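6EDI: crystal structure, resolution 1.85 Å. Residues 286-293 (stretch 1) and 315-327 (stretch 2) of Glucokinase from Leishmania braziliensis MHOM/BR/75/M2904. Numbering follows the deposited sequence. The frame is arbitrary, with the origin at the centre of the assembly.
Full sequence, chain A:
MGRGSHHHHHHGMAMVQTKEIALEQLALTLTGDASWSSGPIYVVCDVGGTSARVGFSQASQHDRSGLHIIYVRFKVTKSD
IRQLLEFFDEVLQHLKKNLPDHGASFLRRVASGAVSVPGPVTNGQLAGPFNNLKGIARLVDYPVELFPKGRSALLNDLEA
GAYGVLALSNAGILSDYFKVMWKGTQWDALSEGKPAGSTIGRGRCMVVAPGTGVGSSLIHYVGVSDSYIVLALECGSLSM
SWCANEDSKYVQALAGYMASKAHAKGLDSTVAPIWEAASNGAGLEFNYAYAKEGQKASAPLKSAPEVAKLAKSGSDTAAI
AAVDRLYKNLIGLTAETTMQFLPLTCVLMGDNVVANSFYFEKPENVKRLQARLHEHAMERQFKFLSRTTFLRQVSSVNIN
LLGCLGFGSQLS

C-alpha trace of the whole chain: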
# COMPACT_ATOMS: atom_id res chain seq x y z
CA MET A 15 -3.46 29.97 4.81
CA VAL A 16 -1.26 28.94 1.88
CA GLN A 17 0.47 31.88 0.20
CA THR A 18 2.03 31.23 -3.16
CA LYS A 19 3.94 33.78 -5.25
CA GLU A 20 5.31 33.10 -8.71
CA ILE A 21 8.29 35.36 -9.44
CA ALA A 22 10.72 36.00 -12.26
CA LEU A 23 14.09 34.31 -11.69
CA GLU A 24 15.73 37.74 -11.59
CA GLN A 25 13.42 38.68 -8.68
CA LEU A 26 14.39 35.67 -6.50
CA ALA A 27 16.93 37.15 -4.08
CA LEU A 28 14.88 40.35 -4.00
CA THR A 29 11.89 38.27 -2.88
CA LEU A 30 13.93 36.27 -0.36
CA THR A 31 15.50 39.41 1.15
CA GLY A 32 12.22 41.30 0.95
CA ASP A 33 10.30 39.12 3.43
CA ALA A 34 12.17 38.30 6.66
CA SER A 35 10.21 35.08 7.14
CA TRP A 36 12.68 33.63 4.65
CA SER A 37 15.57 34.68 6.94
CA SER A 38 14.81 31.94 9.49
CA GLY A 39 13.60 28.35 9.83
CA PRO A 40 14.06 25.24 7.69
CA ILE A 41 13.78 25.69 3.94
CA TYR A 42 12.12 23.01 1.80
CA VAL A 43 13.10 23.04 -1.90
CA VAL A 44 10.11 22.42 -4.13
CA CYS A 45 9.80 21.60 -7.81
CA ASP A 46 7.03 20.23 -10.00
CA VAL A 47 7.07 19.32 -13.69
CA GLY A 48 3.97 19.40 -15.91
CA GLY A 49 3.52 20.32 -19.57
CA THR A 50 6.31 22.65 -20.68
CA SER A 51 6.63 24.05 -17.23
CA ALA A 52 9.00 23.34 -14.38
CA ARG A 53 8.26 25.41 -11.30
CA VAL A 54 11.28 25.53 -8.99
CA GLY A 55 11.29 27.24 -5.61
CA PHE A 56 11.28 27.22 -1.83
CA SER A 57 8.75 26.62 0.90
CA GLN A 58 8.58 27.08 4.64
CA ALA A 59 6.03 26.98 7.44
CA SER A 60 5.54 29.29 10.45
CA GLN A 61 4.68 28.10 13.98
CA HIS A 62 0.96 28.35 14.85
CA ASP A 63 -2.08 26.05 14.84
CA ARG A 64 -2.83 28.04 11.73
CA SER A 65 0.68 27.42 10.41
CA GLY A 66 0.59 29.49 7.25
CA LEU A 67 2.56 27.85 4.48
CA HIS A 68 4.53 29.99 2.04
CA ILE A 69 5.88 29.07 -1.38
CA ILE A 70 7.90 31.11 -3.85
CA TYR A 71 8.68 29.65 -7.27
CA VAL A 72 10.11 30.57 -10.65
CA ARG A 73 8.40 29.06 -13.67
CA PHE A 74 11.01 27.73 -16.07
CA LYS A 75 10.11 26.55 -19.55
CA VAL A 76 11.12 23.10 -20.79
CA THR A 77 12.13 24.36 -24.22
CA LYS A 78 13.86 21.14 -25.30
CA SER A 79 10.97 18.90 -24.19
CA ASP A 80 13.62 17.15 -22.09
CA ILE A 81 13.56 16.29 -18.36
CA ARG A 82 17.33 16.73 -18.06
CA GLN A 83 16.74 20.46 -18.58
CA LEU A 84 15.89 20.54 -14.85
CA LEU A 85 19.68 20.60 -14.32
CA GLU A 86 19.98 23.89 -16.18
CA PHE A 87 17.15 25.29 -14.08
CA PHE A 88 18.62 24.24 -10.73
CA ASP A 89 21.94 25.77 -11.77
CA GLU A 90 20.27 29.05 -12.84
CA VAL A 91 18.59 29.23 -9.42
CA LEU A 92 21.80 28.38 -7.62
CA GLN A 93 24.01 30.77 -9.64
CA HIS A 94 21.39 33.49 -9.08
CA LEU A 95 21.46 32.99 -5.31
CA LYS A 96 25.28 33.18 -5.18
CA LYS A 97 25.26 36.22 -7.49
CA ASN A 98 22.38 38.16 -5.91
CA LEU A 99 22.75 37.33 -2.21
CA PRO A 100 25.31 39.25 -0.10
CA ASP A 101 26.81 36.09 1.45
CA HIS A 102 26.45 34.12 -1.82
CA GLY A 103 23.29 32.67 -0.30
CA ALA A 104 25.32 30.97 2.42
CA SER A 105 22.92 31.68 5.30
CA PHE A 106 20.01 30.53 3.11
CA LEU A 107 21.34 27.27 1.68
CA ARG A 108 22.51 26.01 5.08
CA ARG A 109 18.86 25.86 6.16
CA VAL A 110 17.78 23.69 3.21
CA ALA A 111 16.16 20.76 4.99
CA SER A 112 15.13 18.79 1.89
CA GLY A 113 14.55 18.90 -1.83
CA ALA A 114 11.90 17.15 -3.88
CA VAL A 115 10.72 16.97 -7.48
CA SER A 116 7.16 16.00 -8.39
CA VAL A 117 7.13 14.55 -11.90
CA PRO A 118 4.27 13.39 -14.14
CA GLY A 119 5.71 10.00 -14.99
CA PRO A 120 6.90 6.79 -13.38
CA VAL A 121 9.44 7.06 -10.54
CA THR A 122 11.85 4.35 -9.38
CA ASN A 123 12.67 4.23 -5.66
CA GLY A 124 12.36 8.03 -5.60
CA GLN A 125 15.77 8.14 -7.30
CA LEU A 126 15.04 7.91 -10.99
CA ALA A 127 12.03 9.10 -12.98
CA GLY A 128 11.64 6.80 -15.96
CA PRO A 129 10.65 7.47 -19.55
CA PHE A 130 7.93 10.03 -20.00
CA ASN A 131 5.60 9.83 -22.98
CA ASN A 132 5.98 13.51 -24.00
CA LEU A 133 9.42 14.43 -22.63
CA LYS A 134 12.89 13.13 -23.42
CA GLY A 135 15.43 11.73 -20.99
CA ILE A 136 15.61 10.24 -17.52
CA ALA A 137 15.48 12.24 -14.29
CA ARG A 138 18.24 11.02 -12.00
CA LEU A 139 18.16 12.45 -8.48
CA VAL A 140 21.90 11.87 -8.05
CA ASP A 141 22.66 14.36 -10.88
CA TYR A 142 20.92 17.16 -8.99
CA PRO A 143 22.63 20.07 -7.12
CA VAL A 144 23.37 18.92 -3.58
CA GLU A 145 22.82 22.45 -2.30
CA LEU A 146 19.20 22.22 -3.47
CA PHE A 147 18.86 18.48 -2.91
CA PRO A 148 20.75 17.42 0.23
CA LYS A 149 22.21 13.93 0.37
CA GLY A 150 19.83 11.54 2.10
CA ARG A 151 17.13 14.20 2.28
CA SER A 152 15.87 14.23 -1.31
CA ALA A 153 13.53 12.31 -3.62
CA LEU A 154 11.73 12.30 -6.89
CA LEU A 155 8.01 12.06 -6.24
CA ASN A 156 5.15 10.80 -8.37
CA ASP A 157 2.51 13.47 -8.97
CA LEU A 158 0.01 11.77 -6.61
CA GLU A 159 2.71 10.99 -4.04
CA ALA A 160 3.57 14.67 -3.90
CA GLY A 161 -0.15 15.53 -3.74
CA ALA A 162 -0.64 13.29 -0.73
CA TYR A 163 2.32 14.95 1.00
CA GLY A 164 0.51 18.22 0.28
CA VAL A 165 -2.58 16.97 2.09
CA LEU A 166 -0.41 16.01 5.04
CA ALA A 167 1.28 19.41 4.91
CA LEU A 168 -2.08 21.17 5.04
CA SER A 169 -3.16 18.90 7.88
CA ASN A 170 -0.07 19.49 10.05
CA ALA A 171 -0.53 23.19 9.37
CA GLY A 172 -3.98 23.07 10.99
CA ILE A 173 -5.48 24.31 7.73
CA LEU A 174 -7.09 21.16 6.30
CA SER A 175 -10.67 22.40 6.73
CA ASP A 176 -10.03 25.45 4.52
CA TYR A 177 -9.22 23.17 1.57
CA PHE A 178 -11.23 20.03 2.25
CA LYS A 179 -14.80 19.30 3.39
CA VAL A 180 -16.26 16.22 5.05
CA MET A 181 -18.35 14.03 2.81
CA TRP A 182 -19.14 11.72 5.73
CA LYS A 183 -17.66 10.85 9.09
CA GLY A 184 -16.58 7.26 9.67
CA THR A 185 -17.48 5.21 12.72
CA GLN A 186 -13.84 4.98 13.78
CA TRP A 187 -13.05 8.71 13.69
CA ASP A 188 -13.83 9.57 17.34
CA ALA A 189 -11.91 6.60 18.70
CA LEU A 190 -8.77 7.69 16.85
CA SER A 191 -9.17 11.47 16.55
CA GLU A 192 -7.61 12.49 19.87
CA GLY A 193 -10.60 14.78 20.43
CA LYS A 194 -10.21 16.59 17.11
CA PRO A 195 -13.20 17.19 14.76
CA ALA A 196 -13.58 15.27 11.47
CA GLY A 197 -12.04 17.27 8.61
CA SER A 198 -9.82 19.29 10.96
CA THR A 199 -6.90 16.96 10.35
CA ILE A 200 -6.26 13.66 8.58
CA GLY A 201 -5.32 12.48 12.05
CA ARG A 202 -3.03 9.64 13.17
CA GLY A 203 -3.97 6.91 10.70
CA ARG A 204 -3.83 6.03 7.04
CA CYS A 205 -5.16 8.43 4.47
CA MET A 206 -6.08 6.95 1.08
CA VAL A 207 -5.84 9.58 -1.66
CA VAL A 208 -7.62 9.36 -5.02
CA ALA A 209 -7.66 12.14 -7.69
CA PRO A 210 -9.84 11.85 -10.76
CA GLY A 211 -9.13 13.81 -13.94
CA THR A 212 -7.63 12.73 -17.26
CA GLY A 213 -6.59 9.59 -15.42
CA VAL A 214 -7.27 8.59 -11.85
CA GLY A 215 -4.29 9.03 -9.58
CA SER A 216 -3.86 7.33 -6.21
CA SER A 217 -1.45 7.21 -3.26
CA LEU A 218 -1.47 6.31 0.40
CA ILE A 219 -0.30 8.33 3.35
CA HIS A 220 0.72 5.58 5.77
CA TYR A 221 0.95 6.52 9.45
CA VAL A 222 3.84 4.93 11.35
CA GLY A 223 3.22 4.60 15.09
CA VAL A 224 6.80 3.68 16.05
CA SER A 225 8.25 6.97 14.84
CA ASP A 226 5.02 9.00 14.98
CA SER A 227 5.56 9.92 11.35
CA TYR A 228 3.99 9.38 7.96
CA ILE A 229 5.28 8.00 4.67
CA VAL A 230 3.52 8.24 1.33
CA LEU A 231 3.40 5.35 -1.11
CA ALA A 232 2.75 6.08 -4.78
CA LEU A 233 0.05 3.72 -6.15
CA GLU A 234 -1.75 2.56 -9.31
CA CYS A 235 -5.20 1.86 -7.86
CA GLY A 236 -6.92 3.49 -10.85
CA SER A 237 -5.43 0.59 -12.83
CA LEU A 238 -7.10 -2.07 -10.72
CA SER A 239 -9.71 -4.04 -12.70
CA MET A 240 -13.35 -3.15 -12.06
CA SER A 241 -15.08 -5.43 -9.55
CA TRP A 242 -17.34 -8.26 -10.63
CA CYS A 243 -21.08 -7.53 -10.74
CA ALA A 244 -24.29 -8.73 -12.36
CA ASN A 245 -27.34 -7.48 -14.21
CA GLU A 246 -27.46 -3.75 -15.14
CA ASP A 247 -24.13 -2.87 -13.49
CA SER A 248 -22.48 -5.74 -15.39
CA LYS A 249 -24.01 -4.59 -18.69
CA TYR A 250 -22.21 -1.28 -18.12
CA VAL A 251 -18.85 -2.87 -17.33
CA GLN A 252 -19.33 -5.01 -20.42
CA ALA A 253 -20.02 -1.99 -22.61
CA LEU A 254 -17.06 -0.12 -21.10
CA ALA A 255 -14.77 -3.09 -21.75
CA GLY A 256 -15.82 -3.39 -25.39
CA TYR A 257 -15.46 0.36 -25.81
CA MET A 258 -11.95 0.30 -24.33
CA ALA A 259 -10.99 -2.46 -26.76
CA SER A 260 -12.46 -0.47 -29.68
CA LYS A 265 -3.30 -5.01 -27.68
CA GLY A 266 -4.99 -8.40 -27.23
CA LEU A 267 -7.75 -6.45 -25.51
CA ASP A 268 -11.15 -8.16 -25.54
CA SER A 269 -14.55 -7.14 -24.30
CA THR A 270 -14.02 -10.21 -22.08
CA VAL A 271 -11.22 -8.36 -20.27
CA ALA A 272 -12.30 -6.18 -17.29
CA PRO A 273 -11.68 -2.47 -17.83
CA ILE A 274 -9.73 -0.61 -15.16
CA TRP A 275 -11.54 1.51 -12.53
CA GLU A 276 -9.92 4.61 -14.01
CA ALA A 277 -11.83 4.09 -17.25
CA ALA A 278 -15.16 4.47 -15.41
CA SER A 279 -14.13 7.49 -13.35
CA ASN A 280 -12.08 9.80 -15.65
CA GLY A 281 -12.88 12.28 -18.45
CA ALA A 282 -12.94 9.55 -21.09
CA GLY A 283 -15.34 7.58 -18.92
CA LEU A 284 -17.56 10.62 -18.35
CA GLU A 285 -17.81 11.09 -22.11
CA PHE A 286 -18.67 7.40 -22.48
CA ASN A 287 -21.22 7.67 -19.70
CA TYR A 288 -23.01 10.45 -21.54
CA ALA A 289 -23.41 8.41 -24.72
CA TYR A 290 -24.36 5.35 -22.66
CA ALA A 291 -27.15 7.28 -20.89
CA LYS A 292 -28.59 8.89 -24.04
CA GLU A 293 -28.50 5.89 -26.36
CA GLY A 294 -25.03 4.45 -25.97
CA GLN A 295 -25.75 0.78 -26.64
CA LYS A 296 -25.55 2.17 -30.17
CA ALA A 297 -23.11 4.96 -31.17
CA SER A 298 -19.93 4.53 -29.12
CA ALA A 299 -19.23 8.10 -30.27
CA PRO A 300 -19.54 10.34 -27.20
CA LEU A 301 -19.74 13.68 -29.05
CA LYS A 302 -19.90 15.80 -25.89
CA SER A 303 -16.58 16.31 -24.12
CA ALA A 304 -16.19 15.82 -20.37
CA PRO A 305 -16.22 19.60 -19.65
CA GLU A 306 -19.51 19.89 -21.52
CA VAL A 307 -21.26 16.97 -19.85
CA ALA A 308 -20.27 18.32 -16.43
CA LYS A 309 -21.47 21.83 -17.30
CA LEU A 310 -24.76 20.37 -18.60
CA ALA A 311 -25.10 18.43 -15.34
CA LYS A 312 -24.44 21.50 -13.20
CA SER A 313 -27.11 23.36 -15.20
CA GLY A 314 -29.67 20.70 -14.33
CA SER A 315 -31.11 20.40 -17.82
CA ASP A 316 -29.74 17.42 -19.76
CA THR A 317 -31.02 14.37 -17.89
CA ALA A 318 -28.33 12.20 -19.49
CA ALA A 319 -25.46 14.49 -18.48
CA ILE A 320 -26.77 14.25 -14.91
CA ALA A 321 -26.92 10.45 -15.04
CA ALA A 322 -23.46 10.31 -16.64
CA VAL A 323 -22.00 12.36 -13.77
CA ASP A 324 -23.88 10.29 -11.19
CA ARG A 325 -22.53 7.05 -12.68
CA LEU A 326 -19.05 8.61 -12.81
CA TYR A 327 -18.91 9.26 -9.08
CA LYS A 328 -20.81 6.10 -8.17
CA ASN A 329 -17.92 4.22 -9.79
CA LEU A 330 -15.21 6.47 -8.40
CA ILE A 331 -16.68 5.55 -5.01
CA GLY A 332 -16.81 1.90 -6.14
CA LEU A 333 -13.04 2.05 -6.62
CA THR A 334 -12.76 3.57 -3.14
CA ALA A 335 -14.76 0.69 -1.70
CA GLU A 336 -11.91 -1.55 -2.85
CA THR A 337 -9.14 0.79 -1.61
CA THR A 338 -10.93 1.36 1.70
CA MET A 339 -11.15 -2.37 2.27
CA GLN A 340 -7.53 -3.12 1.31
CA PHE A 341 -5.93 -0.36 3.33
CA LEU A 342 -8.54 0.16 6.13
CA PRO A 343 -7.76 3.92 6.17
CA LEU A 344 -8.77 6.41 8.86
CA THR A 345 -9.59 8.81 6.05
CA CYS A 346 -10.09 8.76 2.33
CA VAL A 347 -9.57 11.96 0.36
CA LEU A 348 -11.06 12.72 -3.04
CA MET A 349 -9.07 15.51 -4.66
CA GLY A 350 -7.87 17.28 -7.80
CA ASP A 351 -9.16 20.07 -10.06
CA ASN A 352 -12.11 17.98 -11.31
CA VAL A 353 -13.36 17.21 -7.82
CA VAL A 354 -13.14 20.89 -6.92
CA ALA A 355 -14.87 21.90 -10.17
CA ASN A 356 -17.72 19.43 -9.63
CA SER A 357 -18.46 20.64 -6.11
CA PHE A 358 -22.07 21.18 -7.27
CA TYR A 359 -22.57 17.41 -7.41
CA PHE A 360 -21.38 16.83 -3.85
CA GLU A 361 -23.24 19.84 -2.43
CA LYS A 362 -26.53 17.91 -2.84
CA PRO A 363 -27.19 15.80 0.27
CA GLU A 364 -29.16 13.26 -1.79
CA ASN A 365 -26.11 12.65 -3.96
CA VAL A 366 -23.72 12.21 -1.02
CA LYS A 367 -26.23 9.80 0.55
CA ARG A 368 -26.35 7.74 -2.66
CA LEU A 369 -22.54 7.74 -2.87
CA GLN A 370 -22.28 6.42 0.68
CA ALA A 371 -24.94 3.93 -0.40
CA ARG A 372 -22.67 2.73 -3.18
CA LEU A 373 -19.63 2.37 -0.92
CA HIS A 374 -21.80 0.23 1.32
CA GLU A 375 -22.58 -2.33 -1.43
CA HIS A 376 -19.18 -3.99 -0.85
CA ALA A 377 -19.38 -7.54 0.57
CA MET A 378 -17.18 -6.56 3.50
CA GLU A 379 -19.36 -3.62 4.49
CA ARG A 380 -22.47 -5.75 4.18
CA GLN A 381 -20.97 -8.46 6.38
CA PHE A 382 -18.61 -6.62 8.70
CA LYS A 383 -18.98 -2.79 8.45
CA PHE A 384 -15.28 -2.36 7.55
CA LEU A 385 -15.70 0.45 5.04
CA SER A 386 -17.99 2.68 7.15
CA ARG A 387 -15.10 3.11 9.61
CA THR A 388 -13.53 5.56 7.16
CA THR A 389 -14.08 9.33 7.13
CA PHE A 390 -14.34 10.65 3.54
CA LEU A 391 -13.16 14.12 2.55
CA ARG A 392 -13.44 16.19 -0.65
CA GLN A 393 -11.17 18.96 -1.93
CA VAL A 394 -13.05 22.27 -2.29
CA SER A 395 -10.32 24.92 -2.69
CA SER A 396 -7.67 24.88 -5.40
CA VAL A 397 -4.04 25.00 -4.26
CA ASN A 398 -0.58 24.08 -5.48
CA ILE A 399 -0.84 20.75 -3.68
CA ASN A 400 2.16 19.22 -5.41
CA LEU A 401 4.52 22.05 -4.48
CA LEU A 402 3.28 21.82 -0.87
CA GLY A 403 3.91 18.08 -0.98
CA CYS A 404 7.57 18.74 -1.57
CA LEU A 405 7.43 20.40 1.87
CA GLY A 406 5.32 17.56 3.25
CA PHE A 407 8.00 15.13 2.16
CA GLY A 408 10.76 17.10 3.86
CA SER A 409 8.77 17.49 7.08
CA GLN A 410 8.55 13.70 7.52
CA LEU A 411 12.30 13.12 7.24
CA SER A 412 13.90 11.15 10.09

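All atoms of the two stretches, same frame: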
# COMPACT_ATOMS: atom_id res chain seq x y z
N PHE A 286 -18.01 8.66 -22.17
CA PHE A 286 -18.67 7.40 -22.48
C PHE A 286 -20.01 7.29 -21.76
O PHE A 286 -21.01 6.82 -22.31
CB PHE A 286 -17.79 6.20 -22.11
CG PHE A 286 -18.47 4.89 -22.30
CD1 PHE A 286 -18.51 4.29 -23.55
CD2 PHE A 286 -19.09 4.25 -21.23
CE1 PHE A 286 -19.15 3.07 -23.75
CE2 PHE A 286 -19.73 3.03 -21.41
CZ PHE A 286 -19.76 2.44 -22.67
N ASN A 287 -20.01 7.71 -20.50
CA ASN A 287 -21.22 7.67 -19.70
C ASN A 287 -22.36 8.46 -20.32
O ASN A 287 -23.52 8.04 -20.30
CB ASN A 287 -20.94 8.15 -18.28
CG ASN A 287 -20.30 7.07 -17.44
OD1 ASN A 287 -19.96 5.99 -17.95
ND2 ASN A 287 -20.12 7.34 -16.14
N TYR A 288 -22.01 9.59 -20.91
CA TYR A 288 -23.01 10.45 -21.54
C TYR A 288 -23.69 9.74 -22.71
O TYR A 288 -24.91 9.67 -22.77
CB TYR A 288 -22.38 11.76 -22.02
CG TYR A 288 -23.42 12.74 -22.52
CD1 TYR A 288 -24.34 13.31 -21.66
CD2 TYR A 288 -23.47 13.08 -23.87
CE1 TYR A 288 -25.29 14.21 -22.12
CE2 TYR A 288 -24.42 13.98 -24.33
CZ TYR A 288 -25.32 14.54 -23.46
OH TYR A 288 -26.27 15.44 -23.93
N ALA A 289 -22.88 9.21 -23.62
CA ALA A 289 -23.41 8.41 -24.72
C ALA A 289 -24.26 7.27 -24.17
O ALA A 289 -25.42 7.12 -24.55
CB ALA A 289 -22.28 7.88 -25.57
N TYR A 290 -23.69 6.51 -23.24
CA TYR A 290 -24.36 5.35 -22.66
C TYR A 290 -25.74 5.71 -22.09
O TYR A 290 -26.67 4.91 -22.18
CB TYR A 290 -23.47 4.69 -21.59
CG TYR A 290 -23.98 3.35 -21.06
CD1 TYR A 290 -23.73 2.17 -21.75
CD2 TYR A 290 -24.69 3.28 -19.87
CE1 TYR A 290 -24.18 0.95 -21.26
CE2 TYR A 290 -25.14 2.07 -19.37
CZ TYR A 290 -24.88 0.91 -20.07
OH TYR A 290 -25.33 -0.29 -19.59
N ALA A 291 -25.88 6.90 -21.52
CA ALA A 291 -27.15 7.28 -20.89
C ALA A 291 -28.18 7.80 -21.90
O ALA A 291 -29.38 7.74 -21.65
CB ALA A 291 -26.93 8.29 -19.78
N LYS A 292 -27.69 8.36 -23.00
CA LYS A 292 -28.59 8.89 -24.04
C LYS A 292 -29.13 7.78 -24.92
O LYS A 292 -30.34 7.62 -25.10
CB LYS A 292 -27.87 9.93 -24.90
CG LYS A 292 -28.24 11.36 -24.55
CD LYS A 292 -27.85 12.36 -25.64
CE LYS A 292 -28.69 12.18 -26.90
NZ LYS A 292 -28.44 13.27 -27.89
N GLU A 293 -28.20 7.01 -25.48
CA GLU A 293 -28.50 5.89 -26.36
C GLU A 293 -27.45 4.85 -26.05
O GLU A 293 -27.75 3.78 -25.51
CB GLU A 293 -28.40 6.32 -27.82
CG GLU A 293 -29.49 7.28 -28.29
CD GLU A 293 -30.49 6.62 -29.22
OE1 GLU A 293 -30.69 5.39 -29.11
OE2 GLU A 293 -31.07 7.34 -30.07
N SER A 315 -30.29 20.76 -16.67
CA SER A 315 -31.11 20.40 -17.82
C SER A 315 -30.94 18.94 -18.21
O SER A 315 -31.62 18.06 -17.68
CB SER A 315 -30.75 21.27 -19.03
OG SER A 315 -31.15 20.61 -20.21
N ASP A 316 -30.03 18.72 -19.15
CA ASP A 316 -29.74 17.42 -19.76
C ASP A 316 -29.74 16.27 -18.76
O ASP A 316 -28.81 16.11 -17.96
CB ASP A 316 -28.40 17.52 -20.50
CG ASP A 316 -28.17 16.39 -21.47
OD1 ASP A 316 -28.49 15.22 -21.14
OD2 ASP A 316 -27.65 16.68 -22.57
N THR A 317 -30.80 15.47 -18.82
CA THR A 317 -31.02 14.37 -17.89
C THR A 317 -29.92 13.30 -18.03
O THR A 317 -29.57 12.62 -17.05
CB THR A 317 -32.45 13.77 -18.10
OG1 THR A 317 -32.95 13.23 -16.88
CG2 THR A 317 -32.45 12.70 -19.19
N ALA A 318 -29.37 13.18 -19.23
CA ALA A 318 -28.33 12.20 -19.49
C ALA A 318 -26.98 12.65 -18.94
O ALA A 318 -26.19 11.83 -18.45
CB ALA A 318 -28.24 11.91 -20.97
N ALA A 319 -26.69 13.94 -19.05
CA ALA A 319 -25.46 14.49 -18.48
C ALA A 319 -25.46 14.27 -16.97
O ALA A 319 -24.42 13.98 -16.38
CB ALA A 319 -25.32 15.96 -18.82
N ILE A 320 -26.63 14.43 -16.35
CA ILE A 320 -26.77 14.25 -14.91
C ILE A 320 -26.52 12.79 -14.53
O ILE A 320 -25.84 12.52 -13.55
CB ILE A 320 -28.15 14.68 -14.41
CG1 ILE A 320 -28.44 16.12 -14.83
CG2 ILE A 320 -28.25 14.53 -12.90
CD1 ILE A 320 -29.69 16.72 -14.21
N ALA A 321 -27.09 11.87 -15.30
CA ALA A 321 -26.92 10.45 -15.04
C ALA A 321 -25.46 10.06 -15.26
O ALA A 321 -24.90 9.27 -14.51
CB ALA A 321 -27.83 9.62 -15.95
N ALA A 322 -24.85 10.62 -16.30
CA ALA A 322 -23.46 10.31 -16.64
C ALA A 322 -22.51 10.73 -15.52
O ALA A 322 -21.55 10.02 -15.22
CB ALA A 322 -23.07 10.95 -17.94
N VAL A 323 -22.78 11.89 -14.92
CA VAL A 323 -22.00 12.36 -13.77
C VAL A 323 -22.25 11.47 -12.55
O VAL A 323 -21.31 11.11 -11.83
CB VAL A 323 -22.33 13.82 -13.41
CG1 VAL A 323 -21.74 14.20 -12.07
CG2 VAL A 323 -21.80 14.73 -14.47
N ASP A 324 -23.51 11.14 -12.32
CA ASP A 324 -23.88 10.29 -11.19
C ASP A 324 -23.18 8.94 -11.29
O ASP A 324 -22.60 8.47 -10.31
CB ASP A 324 -25.40 10.11 -11.12
CG ASP A 324 -25.84 9.31 -9.91
OD1 ASP A 324 -25.45 9.65 -8.77
OD2 ASP A 324 -26.59 8.33 -10.11
N ARG A 325 -23.22 8.32 -12.48
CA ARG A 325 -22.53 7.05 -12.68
C ARG A 325 -21.02 7.20 -12.50
O ARG A 325 -20.35 6.29 -11.96
CB ARG A 325 -22.85 6.43 -14.05
CG ARG A 325 -22.36 4.99 -14.17
CD ARG A 325 -22.48 4.37 -15.55
NE ARG A 325 -23.86 4.31 -16.04
CZ ARG A 325 -24.73 3.37 -15.71
NH1 ARG A 325 -24.39 2.40 -14.86
NH2 ARG A 325 -25.95 3.40 -16.21
N LEU A 326 -20.48 8.33 -12.93
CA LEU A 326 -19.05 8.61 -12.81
C LEU A 326 -18.60 8.52 -11.36
O LEU A 326 -17.68 7.77 -11.03
CB LEU A 326 -18.70 10.01 -13.36
CG LEU A 326 -17.21 10.22 -13.68
CD1 LEU A 326 -16.83 9.50 -14.97
CD2 LEU A 326 -16.82 11.69 -13.77
N TYR A 327 -19.26 9.27 -10.48
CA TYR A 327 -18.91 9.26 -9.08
C TYR A 327 -19.36 8.01 -8.32
O TYR A 327 -18.75 7.64 -7.31
CB TYR A 327 -19.40 10.54 -8.42
CG TYR A 327 -18.60 11.72 -8.90
CD1 TYR A 327 -17.21 11.69 -8.89
CD2 TYR A 327 -19.23 12.85 -9.40
CE1 TYR A 327 -16.47 12.76 -9.34
CE2 TYR A 327 -18.50 13.93 -9.86
CZ TYR A 327 -17.12 13.87 -9.82
OH TYR A 327 -16.38 14.93 -10.27
O HOH W 1 -18.95 5.21 -14.73
O HOH W 2 -24.29 6.63 -17.72

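Two helices of the glucokinase chain, 286-292 and 317-327, pack with their axes 8.0 Å apart at closest approach and their N-to-C directions 126° apart. The backbones come closest where alanines face the partner: the CA atoms of Asn 287 and Ala 322 lie 4.6 Å apart, those of Ala 291 and Ala 318 5.2 Å. At the first of these pairs Asn 287 CB sits 3.5 Å from Ala 322 CB, and at the second Ala 291 CB lies 4.0 Å from Ala 318 CB and 4.2 Å from Ala 321 CB, so the CB groups, methyls in the alanines and a methylene in Asn 287, meet between the backbones.

Asn 287 points its CA-to-CB bond toward the partner helix. With chi1 in m (-80°) and chi2 at 6°, its amide reaches along that helix, and ND2 donates to Ala 322 O over 3.2 Å at a nearly straight 165°. The same carbonyl accepts the helical bond from Leu 326 N (3.0 Å to Ala 322 O), so it serves two donors; the 3.4 Å between Asn 287 ND2 and Leu 326 N is a donor-donor proximity that follows from this sharing. Asn 287 ND2 also donates to water 1, with 2.8 Å between ND2 and the water O; the water in turn donates weakly to Arg 325 O, 3.3 Å from the water O. Asn 287 OD1 is satisfied elsewhere in the structure.

Tyr 288 starts sideways, but its t rotamer (chi1 -173°, chi2 67°) carries the ring to the N-terminal end of helix 317-327. There Tyr 288 OH donates to Asp 316 OD2 in a very short hydrogen bond of 2.3 Å. Asp 316, also t (-164°), divides its carboxylate between two tasks: while OD2 receives the tyrosine, OD1 caps the helix, accepting from Ala 319 N at 3.0 Å and, weakly, from Ala 318 N at 2.9 Å. Ala 319 N lies at the edge of the Tyr 288 ring, 3.4 Å from CE1, and the apolar contacts of Tyr 288 CE1 with Ala 319 CB (3.7 Å) and Ala 318 CB (3.9 Å) fit the ring against this first turn.

Arg 325 runs out extended, t at chi1 (-169°) and chi2 (-172°), then turns at chi3 (m, -61°). This brings its guanidinium to Tyr 290, whose CE2 lies over one guanidinium face, 3.5 Å from Arg 325 NH2; the nitrogen meets the tyrosine ring at its edge. Arg 325 NE donates to water 2 (2.9 Å to the water O), which in turn donates to Asn 287 O (3.0 Å from the water O), linking the arginine to the opposing backbone.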